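Local coordinates for putative prolyl-tRNA synthetase (Leishmania major, PDB 5XIL) that joins L-proline to its tRNA(Pro) at the expense of ATP, through the class II catalytic core, anticodon-binding and C-terminal domains held in this fragment, at the interface of chains A and B. Numbering follows the deposited sequence. Chains: chain A/B, Putative prolyl-tRNA synthetase.

Contact 1: the interface of chains A and B. Residues chain A 63-65, 133; chain B 38, 40.
The backbone carbonyl oxygen of A:Asp64 faces the flat side of the B:Pro40 ring, with its O 3.5 Å from the proline CA and 3.6 Å from CG. The CA-H, next to the nitrogen, may be slightly polarised toward the carbonyl; the approach to CG is a packing contact. The side chains of A:Leu133 and A:Glu63 each cross that of B:Pro40 at about a right angle, the leucine from the carbonyl's side of the ring at the CG corner, the glutamate near CB. A:Leu133 brings one branch, CD2, to within 3.6 Å of the proline CG. A:Glu63 packs its CB methylene 3.8 Å from the proline CB; with CG anti to the carbonyl carbon (chi1 -57°), the extended chain brings the carboxylate OE2 3.6 Å from the same proline CB. Beside this, A:Cys65 offers CB, not sulfur, to the carbonyl oxygen of B:Ile38, the two atoms 3.3 Å apart. First-turn N-H groups have no acceptor within the helix, so proline costs nothing there, and its compact ring packs against leucine and the glutamate CB. B:Pro40 opens helix 40-60, the motif 1 helix of class II synthetases, and meets strand 63-64 and strand 131-139 of the partner.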
ATOM      1  N   GLU A  63       2.157 -11.329   8.085  1.00 12.35           N
ATOM      2  CA  GLU A  63       2.540  -9.949   8.375  1.00 13.28           C
ATOM      3  C   GLU A  63       3.493  -9.361   7.355  1.00 15.08           C
ATOM      4  O   GLU A  63       4.349 -10.034   6.815  1.00 14.91           O
ATOM      5  CB  GLU A  63       3.186  -9.922   9.764  1.00 16.06           C
ATOM      6  CG  GLU A  63       2.284 -10.489  10.872  1.00 16.78           C
ATOM      7  CD  GLU A  63       2.994 -10.510  12.204  1.00 20.68           C
ATOM      8  OE1 GLU A  63       3.849 -11.359  12.438  1.00 23.61           O
ATOM      9  OE2 GLU A  63       2.857  -9.514  12.936  1.00 24.75           O
ATOM     10  N   ASP A  64       3.343  -8.084   7.119  1.00 16.21           N
ATOM     11  CA  ASP A  64       4.210  -7.372   6.220  1.00 17.93           C
ATOM     12  C   ASP A  64       5.500  -6.976   6.912  1.00 17.37           C
ATOM     13  O   ASP A  64       5.528  -6.820   8.128  1.00 18.05           O
ATOM     14  CB  ASP A  64       3.459  -6.154   5.677  1.00 17.89           C
ATOM     15  CG  ASP A  64       2.564  -6.478   4.491  1.00 22.22           C
ATOM     16  OD1 ASP A  64       2.046  -7.587   4.328  1.00 20.50           O
ATOM     17  OD2 ASP A  64       2.288  -5.541   3.732  1.00 27.27           O
ATOM     18  N   CYS A  65       6.567  -6.864   6.131  1.00 16.09           N
ATOM     19  CA  CYS A  65       7.866  -6.434   6.574  1.00 16.13           C
ATOM     20  C   CYS A  65       8.677  -5.773   5.404  1.00 16.48           C
ATOM     21  O   CYS A  65       8.166  -5.687   4.314  1.00 16.21           O
ATOM     22  CB  CYS A  65       8.655  -7.632   7.114  1.00 16.40           C
ATOM     23  SG  CYS A  65       9.067  -8.831   5.833  1.00 20.51           S
ATOM     24  N   LEU A 133       5.607 -13.963   6.552  1.00 11.81           N
ATOM     25  CA  LEU A 133       6.041 -12.613   6.141  1.00 12.30           C
ATOM     26  C   LEU A 133       5.764 -12.342   4.651  1.00 12.39           C
ATOM     27  O   LEU A 133       5.935 -13.242   3.817  1.00 14.09           O
ATOM     28  CB  LEU A 133       7.515 -12.400   6.444  1.00 12.06           C
ATOM     29  CG  LEU A 133       7.915 -12.512   7.958  1.00 14.63           C
ATOM     30  CD1 LEU A 133       9.406 -12.501   8.142  1.00 15.47           C
ATOM     31  CD2 LEU A 133       7.249 -11.468   8.826  1.00 14.96           C
TER
ATOM     32  N   ILE B  38      13.176  -4.133   8.471  1.00 16.42           N
ATOM     33  CA  ILE B  38      12.077  -3.631   9.263  1.00 15.07           C
ATOM     34  C   ILE B  38      11.110  -4.793   9.533  1.00 14.63           C
ATOM     35  O   ILE B  38      10.408  -5.237   8.660  1.00 14.41           O
ATOM     36  CB  ILE B  38      11.370  -2.437   8.604  1.00 14.99           C
ATOM     37  CG1 ILE B  38      12.411  -1.359   8.281  1.00 16.99           C
ATOM     38  CG2 ILE B  38      10.344  -1.863   9.599  1.00 14.56           C
ATOM     39  CD1 ILE B  38      11.913  -0.170   7.468  1.00 19.09           C
ATOM     40  N   PRO B  40       7.865  -6.867  11.447  1.00 12.08           N
ATOM     41  CA  PRO B  40       6.458  -6.462  11.503  1.00 11.83           C
ATOM     42  C   PRO B  40       6.060  -5.536  12.597  1.00 11.93           C
ATOM     43  O   PRO B  40       5.160  -4.751  12.339  1.00 11.75           O
ATOM     44  CB  PRO B  40       5.707  -7.787  11.685  1.00 12.50           C
ATOM     45  CG  PRO B  40       6.625  -8.727  10.996  1.00 12.76           C
ATOM     46  CD  PRO B  40       7.986  -8.323  11.313  1.00 11.71           C
TER

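Contact 2: the interface of chains A and B. Residues chain A 44, 47, 51; chain B 58, 64.
The carboxylate of B:Glu58 lies at the edge of the A:Arg51 guanidinium, in the guanidinium plane, while CD of A:Lys47 covers one face toward the rim. The carboxylate is turned by 36° from the guanidinium, and water 2 sits at the edge of the A:Tyr44 ring, in its plane. Three donors of chain A converge on one oxygen, B:Glu58 OE1. It accepts from A:Lys47 NZ at 2.6 Å on its anti side, and A:Arg51 grips it end-on with two nitrogens: NH2 at 2.8 Å, from above the carboxylate plane, and NH1 at 3.2 Å on the syn side, the latter bond more bent (137° at H). Two cations on one carboxylate oxygen probably favour its charged form. Arginine serves here because its flat end can present two N-H groups at once; lysine, more flexible, bends at chi3 (-140°) to bring its amine to the same oxygen. That amine also bonds water 1, water 2 and water 3. Water 1 and water 3 both bond B:Asp64 OD1, linking the lysine to a second acid, and water 2 bonds that residue's backbone N. All three side chains of chain A project from one side of helix 40-60. B:Glu58 belongs to the last turn of the partner's copy, which runs roughly the opposite way, and B:Asp64 to the following strand 63-64 of motif 1.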
ATOM      1  N   TYR A  44      -3.859   2.564 -10.710  1.00 10.29           N
ATOM      2  CA  TYR A  44      -5.041   2.422  -9.844  1.00 11.45           C
ATOM      3  C   TYR A  44      -5.389   0.969  -9.721  1.00 10.36           C
ATOM      4  O   TYR A  44      -5.806   0.494  -8.644  1.00 11.69           O
ATOM      5  CB  TYR A  44      -6.246   3.164 -10.378  1.00 11.87           C
ATOM      6  CG  TYR A  44      -7.364   3.154  -9.434  1.00 12.53           C
ATOM      7  CD1 TYR A  44      -7.366   4.029  -8.357  1.00 14.56           C
ATOM      8  CD2 TYR A  44      -8.450   2.295  -9.608  1.00 11.94           C
ATOM      9  CE1 TYR A  44      -8.422   4.011  -7.430  1.00 15.23           C
ATOM     10  CE2 TYR A  44      -9.499   2.241  -8.706  1.00 13.05           C
ATOM     11  CZ  TYR A  44      -9.477   3.099  -7.614  1.00 14.83           C
ATOM     12  OH  TYR A  44     -10.490   3.084  -6.729  1.00 15.49           O
ATOM     13  N   LYS A  47      -3.091  -0.449  -7.221  1.00 12.76           N
ATOM     14  CA  LYS A  47      -3.517   0.045  -5.878  1.00 13.92           C
ATOM     15  C   LYS A  47      -4.679  -0.806  -5.336  1.00 11.80           C
ATOM     16  O   LYS A  47      -4.687  -1.177  -4.181  1.00 12.32           O
ATOM     17  CB  LYS A  47      -3.936   1.488  -5.980  1.00 16.53           C
ATOM     18  CG  LYS A  47      -4.075   2.105  -4.658  1.00 22.80           C
ATOM     19  CD  LYS A  47      -4.690   3.494  -4.853  1.00 28.50           C
ATOM     20  CE  LYS A  47      -4.058   4.517  -3.929  1.00 32.38           C
ATOM     21  NZ  LYS A  47      -4.791   5.816  -4.073  1.00 35.60           N
ATOM     22  N   ARG A  51      -4.779  -3.262  -1.961  1.00 14.28           N
ATOM     23  CA  ARG A  51      -5.787  -3.192  -0.929  1.00 14.79           C
ATOM     24  C   ARG A  51      -6.466  -4.529  -0.683  1.00 12.77           C
ATOM     25  O   ARG A  51      -6.525  -4.988   0.452  1.00 11.39           O
ATOM     26  CB  ARG A  51      -6.778  -2.109  -1.235  1.00 16.72           C
ATOM     27  CG  ARG A  51      -6.134  -0.737  -1.050  1.00 23.32           C
ATOM     28  CD  ARG A  51      -7.051   0.380  -1.553  1.00 29.46           C
ATOM     29  NE  ARG A  51      -6.420   1.688  -1.393  1.00 32.72           N
ATOM     30  CZ  ARG A  51      -6.800   2.771  -2.073  1.00 38.30           C
ATOM     31  NH1 ARG A  51      -7.791   2.695  -2.919  1.00 34.97           N
ATOM     32  NH2 ARG A  51      -6.193   3.932  -1.887  1.00 44.15           N
TER
ATOM     33  N   GLU B  58      -5.705  10.497  -1.743  1.00 13.75           N
ATOM     34  CA  GLU B  58      -6.635  10.073  -2.791  1.00 16.47           C
ATOM     35  C   GLU B  58      -7.866  10.928  -2.752  1.00 16.24           C
ATOM     36  O   GLU B  58      -8.352  11.423  -3.791  1.00 13.78           O
ATOM     37  CB  GLU B  58      -6.954   8.556  -2.748  1.00 20.45           C
ATOM     38  CG  GLU B  58      -8.016   8.115  -3.752  1.00 23.98           C
ATOM     39  CD  GLU B  58      -8.257   6.595  -3.816  1.00 29.80           C
ATOM     40  OE1 GLU B  58      -7.318   5.778  -3.711  1.00 29.87           O
ATOM     41  OE2 GLU B  58      -9.422   6.220  -4.014  1.00 34.80           O
ATOM     42  N   ASP B  64      -1.983   8.056  -7.640  1.00 16.21           N
ATOM     43  CA  ASP B  64      -0.764   7.301  -7.541  1.00 17.93           C
ATOM     44  C   ASP B  64      -0.282   6.869  -8.912  1.00 17.37           C
ATOM     45  O   ASP B  64      -1.080   6.729  -9.833  1.00 18.05           O
ATOM     46  CB  ASP B  64      -1.003   6.104  -6.619  1.00 17.89           C
ATOM     47  CG  ASP B  64      -0.864   6.443  -5.142  1.00 22.22           C
ATOM     48  OD1 ASP B  64      -1.101   7.568  -4.690  1.00 20.50           O
ATOM     49  OD2 ASP B  64      -0.596   5.507  -4.380  1.00 27.27           O
TER
HETATM   50  O   HOH W   1      -3.384   8.633  -4.474  1.00 20.68           O
HETATM   51  O   HOH W   2      -4.827   6.665  -6.897  1.00 25.41           O
HETATM   52  O   HOH W   3      -2.847   7.107  -2.032  1.00 39.28           O

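Contact 3: the interface of chains A and B. Residues chain A 335, 337-338; chain B 127.
B:Arg127 reaches from the class II catalytic core of one subunit toward a loop in the anticodon-binding domain of the other, where A:Asn337 and A:Tyr338 meet its guanidinium in different ways. The A:Asn337 amide brings ND2 over one face, offset toward the rim, its plane tilted 44° from the guanidinium; the same ND2 also lies over the centre of the A:Tyr338 ring. ND2 is 3.1 Å from B:Arg127 NE but above the guanidinium plane, so the pair is a contact over the face and not a hydrogen bond. The tyrosine ring stands perpendicular to the guanidinium, and its hydroxyl OH receives a weak bond from B:Arg127 NH2 at 3.4 Å. Water 4, in the plane of the ring, makes a firmer link: it is 2.8 Å from A:Tyr338 OH and 2.9 Å from B:Arg127 NE. The arginine chain bends at chi3 (-66°), which turns NE toward this water. Arginine suits such a place because a long aliphatic stem and a flat, donor-rich end can serve different neighbours. Its stem crosses A:Arg335 at about a right angle, with CB 4.1 Å from the latter's CD. A:Arg335 lays its guanidinium face against A:Tyr338 CE2. B:Arg127 lies in the 3-10 helix 126-128; the chain A residues link strand 330-332 to helix 340-350.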
ATOM      1  N   ARG A 335     -14.421  19.532 -21.301  1.00 27.82           N
ATOM      2  CA  ARG A 335     -13.568  20.137 -22.341  1.00 30.33           C
ATOM      3  C   ARG A 335     -14.333  20.492 -23.608  1.00 31.21           C
ATOM      4  O   ARG A 335     -14.361  19.723 -24.562  1.00 27.64           O
ATOM      5  CB  ARG A 335     -12.424  19.166 -22.639  1.00 32.17           C
ATOM      6  CG  ARG A 335     -11.532  18.964 -21.411  1.00 33.53           C
ATOM      7  CD  ARG A 335     -10.354  18.012 -21.620  1.00 35.70           C
ATOM      8  NE  ARG A 335     -10.846  16.692 -21.945  1.00 40.16           N
ATOM      9  CZ  ARG A 335     -10.093  15.625 -22.212  1.00 48.04           C
ATOM     10  NH1 ARG A 335      -8.769  15.723 -22.206  1.00 47.00           N
ATOM     11  NH2 ARG A 335     -10.671  14.445 -22.508  1.00 41.82           N
ATOM     12  N   ASN A 337     -13.826  22.475 -26.036  1.00 37.41           N
ATOM     13  CA  ASN A 337     -13.083  22.633 -27.263  1.00 40.17           C
ATOM     14  C   ASN A 337     -13.092  21.361 -28.126  1.00 42.36           C
ATOM     15  O   ASN A 337     -12.764  21.423 -29.303  1.00 47.95           O
ATOM     16  CB  ASN A 337     -11.668  23.038 -26.940  1.00 39.63           C
ATOM     17  CG  ASN A 337     -11.005  22.051 -26.046  1.00 42.98           C
ATOM     18  OD1 ASN A 337     -11.435  21.837 -24.894  1.00 40.52           O
ATOM     19  ND2 ASN A 337      -9.969  21.398 -26.573  1.00 42.67           N
ATOM     20  N   TYR A 338     -13.393  20.209 -27.530  1.00 37.61           N
ATOM     21  CA  TYR A 338     -13.553  18.988 -28.294  1.00 37.91           C
ATOM     22  C   TYR A 338     -15.035  18.737 -28.428  1.00 35.16           C
ATOM     23  O   TYR A 338     -15.820  19.037 -27.488  1.00 34.94           O
ATOM     24  CB  TYR A 338     -12.965  17.790 -27.555  1.00 39.45           C
ATOM     25  CG  TYR A 338     -11.490  17.841 -27.304  1.00 41.39           C
ATOM     26  CD1 TYR A 338     -10.582  17.744 -28.364  1.00 42.70           C
ATOM     27  CD2 TYR A 338     -10.983  17.936 -25.994  1.00 46.64           C
ATOM     28  CE1 TYR A 338      -9.210  17.786 -28.136  1.00 44.22           C
ATOM     29  CE2 TYR A 338      -9.615  17.948 -25.751  1.00 43.42           C
ATOM     30  CZ  TYR A 338      -8.734  17.874 -26.822  1.00 45.90           C
ATOM     31  OH  TYR A 338      -7.381  17.903 -26.583  1.00 47.88           O
TER
ATOM     32  N   ARG B 127      -5.850  22.339 -20.438  1.00 25.53           N
ATOM     33  CA  ARG B 127      -6.823  21.315 -20.162  1.00 25.57           C
ATOM     34  C   ARG B 127      -6.170  20.085 -19.467  1.00 24.45           C
ATOM     35  O   ARG B 127      -6.856  19.248 -18.919  1.00 22.58           O
ATOM     36  CB  ARG B 127      -7.435  20.847 -21.471  1.00 28.18           C
ATOM     37  CG  ARG B 127      -8.095  21.974 -22.265  1.00 32.46           C
ATOM     38  CD  ARG B 127      -8.748  21.427 -23.526  1.00 38.94           C
ATOM     39  NE  ARG B 127      -7.773  20.895 -24.490  1.00 39.94           N
ATOM     40  CZ  ARG B 127      -7.041  21.646 -25.308  1.00 42.67           C
ATOM     41  NH1 ARG B 127      -7.163  22.965 -25.264  1.00 41.42           N
ATOM     42  NH2 ARG B 127      -6.166  21.078 -26.146  1.00 45.05           N
TER
HETATM   43  O   HOH W   4      -6.980  18.166 -23.820  1.00 40.49           O

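Contact 4: the interface of chains A and B. Residues chain A 67-68, 118, 122; chain B 28-29, 37.
This is a largely apolar, aromatic-rich patch of the two-fold homodimer interface typical of class II synthetases, and hydrogen bonds at its border probably help to fix the register of the subunits. B:Ile37 is the wedge: its branched side chain enters between two rings, CG2 over the face of A:Phe67, 4.0 Å from the centroid, and CD1 over the face of A:Tyr118, 3.5 Å from the centroid. CD1 also packs on A:Phe67 CE2, 3.3 Å away. The branches part at CB, and chi1 of -67° (CG1 anti to the carbonyl carbon) aims them into the gap between the rings. A:Pro68 closes on CG1 with its CD, 3.8 Å away. The tyrosine hydroxyl OH donates to the backbone O of B:Tyr29 at 3.1 Å, in the carbonyl plane and on a lone pair. B:Glu28 OE2 accepts from the indole NE1 of A:Trp122 at 2.6 Å, nearly straight (162° at H); it lies in the indole plane and is met on its anti side, somewhat out of the carboxylate plane. The glutamate chain bends at chi2, laying CG along the CD2-CE2 edge of A:Tyr118, 3.3 Å from CE2. Tryptophan thus combines a directed donor with a broad apolar surface. In the fold, A:Phe67 and A:Pro68, the latter the conserved motif 1 proline, follow strand 63-64. Helix 111-122 carries the other two aromatics, while strands 27-28 and 37-38, and B:Tyr29 in the loop after the first, bring the partner's residues.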
ATOM      1  N   PHE A  67      12.592  -5.889   3.712  1.00 19.52           N
ATOM      2  CA  PHE A  67      14.029  -6.271   3.563  1.00 23.56           C
ATOM      3  C   PHE A  67      14.746  -5.291   2.602  1.00 28.57           C
ATOM      4  O   PHE A  67      14.204  -4.904   1.561  1.00 27.24           O
ATOM      5  CB  PHE A  67      14.161  -7.701   3.046  1.00 24.33           C
ATOM      6  CG  PHE A  67      14.036  -8.775   4.108  1.00 24.41           C
ATOM      7  CD1 PHE A  67      12.785  -9.232   4.524  1.00 26.45           C
ATOM      8  CD2 PHE A  67      15.156  -9.382   4.653  1.00 28.36           C
ATOM      9  CE1 PHE A  67      12.662 -10.194   5.525  1.00 28.31           C
ATOM     10  CE2 PHE A  67      15.039 -10.394   5.609  1.00 27.77           C
ATOM     11  CZ  PHE A  67      13.799 -10.804   6.045  1.00 28.16           C
ATOM     12  N   PRO A  68      15.944  -4.839   2.967  1.00 34.72           N
ATOM     13  CA  PRO A  68      16.712  -3.962   2.079  1.00 42.52           C
ATOM     14  C   PRO A  68      16.782  -4.450   0.630  1.00 46.43           C
ATOM     15  O   PRO A  68      16.918  -5.648   0.408  1.00 45.12           O
ATOM     16  CB  PRO A  68      18.130  -4.040   2.644  1.00 42.56           C
ATOM     17  CG  PRO A  68      17.973  -4.419   4.073  1.00 43.95           C
ATOM     18  CD  PRO A  68      16.688  -5.200   4.180  1.00 39.65           C
ATOM     19  N   TYR A 118      17.911 -15.080   7.899  1.00 17.84           N
ATOM     20  CA  TYR A 118      17.203 -14.519   9.006  1.00 18.81           C
ATOM     21  C   TYR A 118      16.177 -15.460   9.579  1.00 16.92           C
ATOM     22  O   TYR A 118      15.980 -15.467  10.812  1.00 18.08           O
ATOM     23  CB  TYR A 118      16.644 -13.078   8.695  1.00 21.64           C
ATOM     24  CG  TYR A 118      17.791 -12.118   8.614  1.00 24.96           C
ATOM     25  CD1 TYR A 118      18.544 -12.002   7.459  1.00 30.25           C
ATOM     26  CD2 TYR A 118      18.202 -11.413   9.745  1.00 28.56           C
ATOM     27  CE1 TYR A 118      19.693 -11.199   7.395  1.00 34.00           C
ATOM     28  CE2 TYR A 118      19.324 -10.572   9.698  1.00 36.91           C
ATOM     29  CZ  TYR A 118      20.081 -10.470   8.509  1.00 39.60           C
ATOM     30  OH  TYR A 118      21.217  -9.626   8.437  1.00 45.98           O
ATOM     31  N   TRP A 122      15.780 -16.255  13.443  1.00 19.85           N
ATOM     32  CA  TRP A 122      14.579 -15.991  14.174  1.00 22.44           C
ATOM     33  C   TRP A 122      13.940 -17.232  14.667  1.00 19.75           C
ATOM     34  O   TRP A 122      13.213 -17.187  15.614  1.00 20.73           O
ATOM     35  CB  TRP A 122      13.566 -15.234  13.300  1.00 20.99           C
ATOM     36  CG  TRP A 122      14.052 -13.871  12.898  1.00 20.77           C
ATOM     37  CD1 TRP A 122      14.809 -13.033  13.647  1.00 21.24           C
ATOM     38  CD2 TRP A 122      13.724 -13.148  11.677  1.00 22.25           C
ATOM     39  NE1 TRP A 122      15.035 -11.853  12.953  1.00 24.72           N
ATOM     40  CE2 TRP A 122      14.356 -11.893  11.758  1.00 22.44           C
ATOM     41  CE3 TRP A 122      12.991 -13.469  10.510  1.00 22.17           C
ATOM     42  CZ2 TRP A 122      14.248 -10.917  10.727  1.00 22.95           C
ATOM     43  CZ3 TRP A 122      12.903 -12.510   9.483  1.00 20.40           C
ATOM     44  CH2 TRP A 122      13.525 -11.267   9.580  1.00 23.09           C
TER
ATOM     45  N   GLU B  28      16.046  -5.641  12.641  1.00 24.05           N
ATOM     46  CA  GLU B  28      17.103  -6.642  12.657  1.00 30.49           C
ATOM     47  C   GLU B  28      18.237  -6.044  11.834  1.00 39.06           C
ATOM     48  O   GLU B  28      18.031  -5.574  10.678  1.00 34.06           O
ATOM     49  CB  GLU B  28      16.559  -7.905  11.988  1.00 33.54           C
ATOM     50  CG  GLU B  28      17.465  -9.106  11.980  1.00 36.31           C
ATOM     51  CD  GLU B  28      17.703  -9.644  13.362  1.00 36.67           C
ATOM     52  OE1 GLU B  28      18.811  -9.421  13.826  1.00 42.15           O
ATOM     53  OE2 GLU B  28      16.780 -10.237  13.978  1.00 35.86           O
ATOM     54  N   TYR B  29      19.430  -6.028  12.433  1.00 44.99           N
ATOM     55  CA  TYR B  29      20.591  -5.378  11.834  1.00 44.17           C
ATOM     56  C   TYR B  29      21.150  -6.165  10.697  1.00 52.38           C
ATOM     57  O   TYR B  29      20.980  -7.385  10.627  1.00 49.73           O
ATOM     58  CB  TYR B  29      21.656  -5.144  12.881  1.00 44.35           C
ATOM     59  CG  TYR B  29      21.550  -3.786  13.435  1.00 42.70           C
ATOM     60  CD1 TYR B  29      21.921  -2.687  12.665  1.00 50.22           C
ATOM     61  CD2 TYR B  29      21.031  -3.563  14.721  1.00 47.82           C
ATOM     62  CE1 TYR B  29      21.824  -1.390  13.171  1.00 52.95           C
ATOM     63  CE2 TYR B  29      20.926  -2.270  15.236  1.00 50.99           C
ATOM     64  CZ  TYR B  29      21.328  -1.179  14.451  1.00 53.55           C
ATOM     65  OH  TYR B  29      21.210   0.124  14.917  1.00 58.88           O
ATOM     66  N   ILE B  37      16.651  -4.571   8.324  1.00 26.29           N
ATOM     67  CA  ILE B  37      15.333  -5.183   8.080  1.00 21.36           C
ATOM     68  C   ILE B  37      14.291  -4.561   9.024  1.00 18.23           C
ATOM     69  O   ILE B  37      14.532  -4.465  10.226  1.00 19.75           O
ATOM     70  CB  ILE B  37      15.407  -6.653   8.361  1.00 21.43           C
ATOM     71  CG1 ILE B  37      16.312  -7.318   7.335  1.00 26.21           C
ATOM     72  CG2 ILE B  37      14.075  -7.361   8.227  1.00 20.81           C
ATOM     73  CD1 ILE B  37      16.785  -8.671   7.820  1.00 29.20           C
TER

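Contact 1 and contact 4 are neighbours, their C-alpha centres about 10 Å apart, and strand 37-38 of chain B feeds both. Contact 2 lies about 21 Å from contact 1 and draws on the same motif 1 elements, helix 40-60 and strand 63-64; Asp64 takes part in each, from chain A in one and chain B in the other. Contact 3 is remote, about 27 Å from contact 2 and 52 Å from contact 4, and joins the anticodon-binding domain to the partner's core. With two-fold twins of every contact, the dimer is tied both between its catalytic cores and across domains.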